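Local coordinates for protein putative polyketide synthase (Brevibacillus brevis, PDB 6HP2) that carries an O-methyltransferase domain, bound here to S-adenosyl-L-homocysteine, within a trans-AT polyketide synthase that probably serves bacillaene biosynthesis, at residues Leu228-Val241 and Arg302-Tyr316. Sequence-based numbering, arbitrary orientation.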
# COMPACT_ATOMS: atom_id res chain seq x y z
N LEU A 228 2.91 -1.31 -16.55
CA LEU A 228 3.97 -0.40 -16.12
C LEU A 228 4.78 0.07 -17.32
O LEU A 228 4.96 1.27 -17.48
CB LEU A 228 4.88 -1.07 -15.10
CG LEU A 228 4.21 -1.50 -13.83
CD1 LEU A 228 5.23 -2.20 -12.93
CD2 LEU A 228 3.60 -0.32 -13.07
N ALA A 229 5.26 -0.86 -18.17
CA ALA A 229 6.06 -0.49 -19.33
C ALA A 229 5.30 0.50 -20.22
O ALA A 229 5.87 1.44 -20.75
CB ALA A 229 6.43 -1.74 -20.18
N GLU A 230 3.98 0.33 -20.33
CA GLU A 230 3.20 1.21 -21.21
C GLU A 230 3.23 2.65 -20.70
O GLU A 230 3.19 3.59 -21.50
CB GLU A 230 1.74 0.75 -21.30
CG GLU A 230 0.90 1.64 -22.18
CD GLU A 230 1.25 1.46 -23.65
OE1 GLU A 230 1.68 0.35 -24.02
OE2 GLU A 230 1.13 2.44 -24.42
N HIS A 231 3.33 2.84 -19.39
CA HIS A 231 3.41 4.19 -18.83
C HIS A 231 4.81 4.57 -18.38
O HIS A 231 4.97 5.32 -17.42
CB HIS A 231 2.38 4.30 -17.72
CG HIS A 231 0.99 4.07 -18.23
ND1 HIS A 231 0.28 5.05 -18.90
CD2 HIS A 231 0.26 2.93 -18.34
CE1 HIS A 231 -0.86 4.53 -19.32
NE2 HIS A 231 -0.91 3.26 -18.97
N GLN A 232 5.83 4.06 -19.07
CA GLN A 232 7.23 4.47 -18.90
C GLN A 232 7.82 4.04 -17.56
O GLN A 232 8.86 4.54 -17.13
CB GLN A 232 7.36 5.99 -19.06
CG GLN A 232 6.98 6.55 -20.44
CD GLN A 232 5.48 6.70 -20.61
OE1 GLN A 232 4.80 7.33 -19.80
NE2 GLN A 232 4.95 6.13 -21.68
N LEU A 233 7.21 3.10 -16.87
CA LEU A 233 7.71 2.72 -15.57
C LEU A 233 8.44 1.39 -15.59
O LEU A 233 8.04 0.44 -16.28
CB LEU A 233 6.54 2.67 -14.57
CG LEU A 233 5.85 3.98 -14.33
CD1 LEU A 233 4.49 3.81 -13.55
CD2 LEU A 233 6.71 4.97 -13.55
N VAL A 234 9.45 1.27 -14.75
CA VAL A 234 10.14 0.02 -14.55
C VAL A 234 10.28 -0.24 -13.08
O VAL A 234 10.31 0.68 -12.27
CB VAL A 234 11.55 0.04 -15.23
CG1 VAL A 234 11.33 0.12 -16.71
CG2 VAL A 234 12.36 1.21 -14.73
N ILE A 235 10.41 -1.52 -12.78
CA ILE A 235 10.56 -2.01 -11.43
C ILE A 235 12.00 -1.89 -11.01
O ILE A 235 12.86 -2.58 -11.56
CB ILE A 235 10.07 -3.45 -11.33
CG1 ILE A 235 8.59 -3.52 -11.64
CG2 ILE A 235 10.44 -3.99 -9.94
CD1 ILE A 235 8.12 -4.99 -11.95
N ASP A 236 12.25 -1.08 -9.98
CA ASP A 236 13.59 -1.03 -9.41
C ASP A 236 13.76 -2.13 -8.38
O ASP A 236 14.85 -2.72 -8.26
CB ASP A 236 13.83 0.37 -8.79
CG ASP A 236 15.28 0.55 -8.35
OD1 ASP A 236 16.18 0.35 -9.19
OD2 ASP A 236 15.51 0.87 -7.18
N GLU A 237 12.70 -2.41 -7.63
CA GLU A 237 12.70 -3.41 -6.58
C GLU A 237 11.28 -3.92 -6.41
O GLU A 237 10.31 -3.14 -6.47
CB GLU A 237 13.22 -2.80 -5.27
CG GLU A 237 13.52 -3.83 -4.20
CD GLU A 237 14.35 -3.27 -3.03
OE1 GLU A 237 14.81 -2.13 -3.13
OE2 GLU A 237 14.54 -3.98 -2.03
N ILE A 238 11.15 -5.23 -6.29
CA ILE A 238 9.86 -5.88 -6.01
C ILE A 238 10.09 -6.87 -4.88
O ILE A 238 11.02 -7.68 -4.94
CB ILE A 238 9.25 -6.55 -7.26
CG1 ILE A 238 7.95 -7.30 -6.98
CG2 ILE A 238 10.29 -7.53 -7.92
CD1 ILE A 238 6.76 -6.43 -6.86
N ILE A 239 9.30 -6.76 -3.81
CA ILE A 239 9.48 -7.58 -2.65
C ILE A 239 8.22 -8.39 -2.38
O ILE A 239 7.15 -7.82 -2.32
CB ILE A 239 9.76 -6.68 -1.44
CG1 ILE A 239 11.09 -5.93 -1.61
CG2 ILE A 239 9.76 -7.50 -0.17
CD1 ILE A 239 11.26 -4.78 -0.65
N ASP A 240 8.35 -9.70 -2.17
CA ASP A 240 7.17 -10.52 -1.94
C ASP A 240 6.92 -10.74 -0.44
O ASP A 240 7.77 -11.29 0.25
CB ASP A 240 7.34 -11.87 -2.63
CG ASP A 240 6.10 -12.73 -2.55
OD1 ASP A 240 5.08 -12.25 -2.01
OD2 ASP A 240 6.14 -13.88 -3.03
N VAL A 241 5.76 -10.29 0.07
CA VAL A 241 5.44 -10.46 1.48
C VAL A 241 4.32 -11.47 1.71
O VAL A 241 3.82 -11.59 2.83
CB VAL A 241 4.98 -9.13 2.11
CG1 VAL A 241 5.30 -9.11 3.59
CG2 VAL A 241 5.62 -7.94 1.40
N ARG A 302 11.68 -1.97 -21.48
CA ARG A 302 10.99 -1.84 -20.20
C ARG A 302 10.30 -3.14 -19.82
O ARG A 302 10.32 -3.54 -18.64
CB ARG A 302 9.99 -0.69 -20.26
CG ARG A 302 10.67 0.69 -20.42
CD ARG A 302 9.76 1.86 -20.08
NE ARG A 302 8.66 2.04 -21.00
CZ ARG A 302 8.65 2.91 -22.01
NH1 ARG A 302 9.69 3.70 -22.23
NH2 ARG A 302 7.59 3.00 -22.79
N CYS A 303 9.69 -3.82 -20.80
CA CYS A 303 9.04 -5.11 -20.52
C CYS A 303 10.04 -6.14 -20.07
O CYS A 303 9.81 -6.87 -19.10
CB CYS A 303 8.31 -5.62 -21.77
SG CYS A 303 6.78 -4.72 -22.04
N GLU A 304 11.19 -6.21 -20.75
CA GLU A 304 12.18 -7.21 -20.40
C GLU A 304 12.76 -6.93 -19.03
O GLU A 304 12.98 -7.86 -18.24
CB GLU A 304 13.30 -7.24 -21.48
CG GLU A 304 12.73 -7.67 -22.82
CD GLU A 304 13.77 -7.68 -23.92
OE1 GLU A 304 13.55 -8.41 -24.92
OE2 GLU A 304 14.80 -6.97 -23.78
N TRP A 305 12.95 -5.65 -18.69
CA TRP A 305 13.42 -5.34 -17.35
C TRP A 305 12.40 -5.76 -16.30
O TRP A 305 12.72 -6.41 -15.29
CB TRP A 305 13.67 -3.84 -17.26
CG TRP A 305 14.26 -3.43 -15.96
CD1 TRP A 305 13.61 -3.08 -14.84
CD2 TRP A 305 15.67 -3.39 -15.65
NE1 TRP A 305 14.51 -2.77 -13.85
CE2 TRP A 305 15.79 -2.97 -14.33
CE3 TRP A 305 16.84 -3.68 -16.38
CZ2 TRP A 305 17.03 -2.81 -13.69
CZ3 TRP A 305 18.07 -3.52 -15.76
CH2 TRP A 305 18.16 -3.09 -14.43
N ASN A 306 11.14 -5.41 -16.52
CA ASN A 306 10.12 -5.74 -15.52
C ASN A 306 9.95 -7.25 -15.37
O ASN A 306 9.76 -7.74 -14.25
CB ASN A 306 8.82 -5.06 -15.91
CG ASN A 306 8.90 -3.53 -15.74
OD1 ASN A 306 9.76 -2.99 -15.03
ND2 ASN A 306 7.99 -2.83 -16.41
N ALA A 307 10.04 -7.99 -16.49
CA ALA A 307 9.86 -9.43 -16.41
C ALA A 307 10.98 -10.06 -15.59
O ALA A 307 10.74 -11.00 -14.84
CB ALA A 307 9.84 -10.03 -17.82
N SER A 308 12.20 -9.56 -15.75
CA SER A 308 13.35 -10.06 -15.00
C SER A 308 13.19 -9.80 -13.50
O SER A 308 13.50 -10.65 -12.66
CB SER A 308 14.64 -9.39 -15.54
OG SER A 308 15.76 -9.74 -14.76
N LYS A 309 12.76 -8.60 -13.14
CA LYS A 309 12.53 -8.32 -11.74
C LYS A 309 11.45 -9.24 -11.16
O LYS A 309 11.56 -9.71 -10.03
CB LYS A 309 12.11 -6.85 -11.57
CG LYS A 309 13.27 -5.88 -11.93
CD LYS A 309 14.29 -5.88 -10.79
CE LYS A 309 15.46 -4.96 -11.13
NZ LYS A 309 16.29 -4.74 -9.92
N LEU A 310 10.36 -9.44 -11.90
CA LEU A 310 9.26 -10.25 -11.37
C LEU A 310 9.59 -11.75 -11.33
O LEU A 310 8.92 -12.50 -10.60
CB LEU A 310 8.02 -10.02 -12.19
CG LEU A 310 7.33 -8.66 -11.93
CD1 LEU A 310 6.32 -8.28 -12.93
CD2 LEU A 310 6.68 -8.63 -10.58
N SER A 311 10.65 -12.19 -12.03
CA SER A 311 11.05 -13.59 -11.99
C SER A 311 11.84 -13.91 -10.73
O SER A 311 12.07 -15.08 -10.44
CB SER A 311 11.86 -13.97 -13.24
OG SER A 311 13.18 -13.43 -13.18
N LYS A 312 12.22 -12.90 -9.94
CA LYS A 312 13.03 -13.15 -8.73
C LYS A 312 12.68 -12.08 -7.69
O LYS A 312 13.47 -11.26 -7.26
CB LYS A 312 14.52 -13.16 -9.07
CG LYS A 312 15.01 -11.97 -9.82
CD LYS A 312 16.47 -12.19 -10.23
CE LYS A 312 17.16 -10.89 -10.59
NZ LYS A 312 16.57 -10.25 -11.78
N LYS A 313 11.43 -12.09 -7.27
CA LYS A 313 10.98 -11.18 -6.23
C LYS A 313 11.76 -11.40 -4.95
O LYS A 313 12.11 -12.53 -4.61
CB LYS A 313 9.49 -11.44 -6.00
CG LYS A 313 8.64 -11.23 -7.17
CD LYS A 313 7.15 -11.45 -6.83
CE LYS A 313 6.86 -13.00 -6.89
NZ LYS A 313 5.51 -13.35 -6.36
N ARG A 314 12.07 -10.31 -4.25
CA ARG A 314 12.87 -10.44 -3.04
C ARG A 314 11.97 -10.88 -1.91
O ARG A 314 10.93 -10.27 -1.72
CB ARG A 314 13.55 -9.12 -2.67
CG ARG A 314 14.45 -8.57 -3.80
CD ARG A 314 15.23 -7.36 -3.36
NE ARG A 314 16.12 -7.67 -2.24
CZ ARG A 314 16.96 -6.79 -1.69
NH1 ARG A 314 17.04 -5.55 -2.16
NH2 ARG A 314 17.72 -7.16 -0.68
N PRO A 315 12.36 -11.88 -1.13
CA PRO A 315 11.59 -12.19 0.10
C PRO A 315 11.62 -11.05 1.10
O PRO A 315 12.67 -10.44 1.38
CB PRO A 315 12.27 -13.46 0.67
CG PRO A 315 13.08 -14.04 -0.52
CD PRO A 315 13.48 -12.83 -1.39
N TYR A 316 10.48 -10.70 1.69
CA TYR A 316 10.42 -9.60 2.67
C TYR A 316 11.40 -9.74 3.85
O TYR A 316 11.96 -8.75 4.30
CB TYR A 316 8.97 -9.44 3.15
CG TYR A 316 8.72 -8.39 4.20
CD1 TYR A 316 8.58 -7.06 3.85
CD2 TYR A 316 8.59 -8.74 5.54
CE1 TYR A 316 8.33 -6.09 4.81
CE2 TYR A 316 8.34 -7.78 6.50
CZ TYR A 316 8.22 -6.46 6.13
OH TYR A 316 7.97 -5.50 7.07
O HOH W 1 17.72 -2.22 -10.07
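Helix 299-310 docks along the first half of strand 233-240, and strand 314-315 then joins its second half in a short parallel ladder. Segment 302-310 runs roughly parallel to strand 233-235, N-to-C directions 26° and axes 7.2 Å apart, and its polar side chains bond to several backbone groups. The Asn306 amide bridges two strand residues: OD1 accepts from Ile235 N at 2.8 Å, while ND2 points in its own amide plane, almost straight, at Leu233 O (3.3 Å). Trp305 presents its ring edge, NE1 reaching Ile235 O at 2.8 Å from above the carbonyl plane, while CD1 packs on Val234 CB. Lys309 bends at chi2 (-76°), laying its chain past Ile235 and bringing NZ to Asp236 O; a water links the same NZ to Asp236 OD1. In the helix's first turn, Arg302 NE meets a lone pair of Ala229 O at 2.9 Å, at the Schellman end of helix 221-230, with Gln232 CA over one guanidinium face. The end of Leu310 packs against Ile235 CD1 and Ile238 CG1. Beyond the helix, Ile238 O receives Arg314 N, Arg314 O receives Asp240 N at 2.7 Å, and Asp240 O receives Tyr316 N. Glu237 OE2 pairs with Arg314 NH1 at 3.0 Å, the two planes 15° apart; Lys90 holds OE1 and Glu318 binds Arg314 NH2. Val241 CG1 sits over the Tyr316 ring face, a CH-pi contact 3.9 Å from the centroid, while Tyr316 OH bonds Glu82. Strand 314-315 extends the sheet beyond 233-240, itself beside 284-293, as an eighth, outermost strand on the Rossmann-like 3-2-1-4-5-7-6 order of class I methyltransferases.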